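DNA replication licensing factor MCM related protein (Thermoplasma acidophilum, PDB 4ME3) probably unwinds DNA at replication as an ATP-driven MCM-family helicase, of which this chain is the zinc-binding N-terminal domain, thought to contact single-stranded DNA. Local coordinates at residues 216-221 with 257-261. Residues are numbered along the deposited sequence; the frame is centred on the assembly and turned at random.
Sequences ITIITE and TYLYA
Ile-219 sends its N-H to Leu-259 O (2.8 Å) and takes Ala-261 N on its own carbonyl, while Leu-259 N reaches Thr-217 O at 2.9 Å. These three nearly straight bonds join strand 215-221 in parallel to the end of strand 250-261. This is the parallel pairing of an OB-fold barrel; on their other edges the two strands pair antiparallel through backbone hydrogen bonds, Ile-218 with Val-198 of strand 191-201 and Tyr-260 with Ile-239 of strand 233-247.

The face of Ile-218 and Leu-259 is apolar and buried. Ile-218 CG2 rests against Ala-261 CB at 3.8 Å, and Leu-259 touches Val-236 of strand 233-247 and Ile-124 and Val-126 of strand 123-147.

The other face, which is only partly buried, carries Ile-219 between two tyrosines. Packing is close where its CG1 branch lies beside CD2 of the Tyr-258 ring (3.6 Å); CG2 approaches Tyr-260 CD1 more loosely, at 4.2 Å. The Tyr-260 chi1 of -179° swings its ring away from the backbone N, and its hydroxyl comes up to Glu-221 and donates to OE1 at 2.7 Å. OE1 sits at the ring's edge, yet the hydroxyl meets it from above the carboxylate, whose plane stands 82° from the ring.

At both ends the direct ladder gives way to water: one molecule links Thr-217 N to Thr-257 O, another Glu-221 N to Ala-261 O.

Glu-221 OE2 forms a salt bridge with Lys-139, leaving the buried carboxylate held at both oxygens. The lysine and the phenol together would be expected to favour its ionised form and restrict its rotation, tying the strand pair to strand 123-147.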
loop_
_atom_site.group_PDB
_atom_site.type_symbol
_atom_site.label_atom_id
_atom_site.label_comp_id
_atom_site.label_asym_id
_atom_site.label_seq_id
_atom_site.Cartn_x
_atom_site.Cartn_y
_atom_site.Cartn_z
ATOM N N ILE A 216 17.013 5.142 8.107
ATOM C CA ILE A 216 15.625 4.731 8.199
ATOM C C ILE A 216 15.372 3.634 7.181
ATOM O O ILE A 216 16.011 3.599 6.132
ATOM C CB ILE A 216 14.654 5.903 7.955
ATOM C CG1 ILE A 216 13.228 5.480 8.307
ATOM C CG2 ILE A 216 14.738 6.390 6.504
ATOM C CD1 ILE A 216 12.233 6.630 8.347
ATOM N N THR A 217 14.456 2.731 7.508
ATOM C CA THR A 217 14.117 1.637 6.609
ATOM C C THR A 217 12.899 1.973 5.772
ATOM O O THR A 217 11.934 2.563 6.258
ATOM C CB THR A 217 13.844 0.337 7.372
ATOM O OG1 THR A 217 15.050 -0.100 8.002
ATOM C CG2 THR A 217 13.356 -0.754 6.425
ATOM N N ILE A 218 12.966 1.585 4.506
ATOM C CA ILE A 218 11.881 1.780 3.568
ATOM C C ILE A 218 11.348 0.408 3.205
ATOM O O ILE A 218 12.125 -0.513 2.940
ATOM C CB ILE A 218 12.371 2.469 2.286
ATOM C CG1 ILE A 218 13.074 3.787 2.622
ATOM C CG2 ILE A 218 11.209 2.720 1.338
ATOM C CD1 ILE A 218 14.053 4.219 1.576
ATOM N N ILE A 219 10.028 0.266 3.220
ATOM C CA ILE A 219 9.384 -0.947 2.741
ATOM C C ILE A 219 8.948 -0.704 1.303
ATOM O O ILE A 219 8.178 0.210 1.031
ATOM C CB ILE A 219 8.153 -1.321 3.592
ATOM C CG1 ILE A 219 8.558 -1.583 5.046
ATOM C CG2 ILE A 219 7.453 -2.547 3.018
ATOM C CD1 ILE A 219 9.615 -2.641 5.221
ATOM N N THR A 220 9.462 -1.511 0.381
ATOM C CA THR A 220 9.056 -1.426 -1.015
ATOM C C THR A 220 8.295 -2.692 -1.382
ATOM O O THR A 220 8.778 -3.797 -1.150
ATOM C CB THR A 220 10.264 -1.255 -1.958
ATOM O OG1 THR A 220 11.139 -2.388 -1.848
ATOM C CG2 THR A 220 11.031 0.012 -1.617
ATOM N N GLU A 221 7.100 -2.531 -1.940
ATOM C CA GLU A 221 6.250 -3.679 -2.236
ATOM C C GLU A 221 5.878 -3.758 -3.706
ATOM O O GLU A 221 5.851 -2.748 -4.416
ATOM C CB GLU A 221 4.967 -3.632 -1.403
ATOM C CG GLU A 221 5.171 -3.828 0.088
ATOM C CD GLU A 221 3.862 -4.055 0.820
ATOM O OE1 GLU A 221 2.803 -3.664 0.282
ATOM O OE2 GLU A 221 3.888 -4.625 1.929
ATOM N N THR A 257 10.341 4.563 13.639
ATOM C CA THR A 257 9.622 4.865 12.411
ATOM C C THR A 257 10.263 4.184 11.210
ATOM O O THR A 257 11.468 3.924 11.196
ATOM C CB THR A 257 9.586 6.373 12.136
ATOM O OG1 THR A 257 10.922 6.882 12.087
ATOM C CG2 THR A 257 8.801 7.104 13.214
ATOM N N TYR A 258 9.437 3.898 10.209
ATOM C CA TYR A 258 9.910 3.428 8.917
ATOM C C TYR A 258 8.988 3.997 7.849
ATOM O O TYR A 258 7.909 4.497 8.157
ATOM C CB TYR A 258 9.949 1.898 8.859
ATOM C CG TYR A 258 8.601 1.211 8.840
ATOM C CD1 TYR A 258 7.958 0.864 10.023
ATOM C CD2 TYR A 258 7.980 0.889 7.639
ATOM C CE1 TYR A 258 6.732 0.222 10.009
ATOM C CE2 TYR A 258 6.756 0.252 7.615
ATOM C CZ TYR A 258 6.137 -0.081 8.804
ATOM O OH TYR A 258 4.916 -0.712 8.777
ATOM N N LEU A 259 9.413 3.934 6.595
ATOM C CA LEU A 259 8.648 4.542 5.520
ATOM C C LEU A 259 8.091 3.477 4.595
ATOM O O LEU A 259 8.833 2.628 4.108
ATOM C CB LEU A 259 9.532 5.502 4.734
ATOM C CG LEU A 259 8.813 6.499 3.820
ATOM C CD1 LEU A 259 8.056 7.533 4.642
ATOM C CD2 LEU A 259 9.813 7.174 2.898
ATOM N N TYR A 260 6.781 3.522 4.371
ATOM C CA TYR A 260 6.133 2.664 3.389
ATOM C C TYR A 260 6.106 3.376 2.044
ATOM O O TYR A 260 5.404 4.376 1.868
ATOM C CB TYR A 260 4.712 2.318 3.828
ATOM C CG TYR A 260 4.010 1.415 2.850
ATOM C CD1 TYR A 260 4.190 0.040 2.897
ATOM C CD2 TYR A 260 3.180 1.937 1.866
ATOM C CE1 TYR A 260 3.558 -0.791 2.000
ATOM C CE2 TYR A 260 2.543 1.111 0.959
ATOM C CZ TYR A 260 2.736 -0.253 1.032
ATOM O OH TYR A 260 2.107 -1.085 0.136
ATOM N N ALA A 261 6.864 2.854 1.087
ATOM C CA ALA A 261 7.092 3.552 -0.172
ATOM C C ALA A 261 5.846 3.614 -1.051
ATOM O O ALA A 261 5.179 2.602 -1.280
ATOM C CB ALA A 261 8.231 2.893 -0.935
HETATM O O HOH W 1 13.429 2.384 10.214
HETATM O O HOH W 2 5.682 0.005 -1.595
#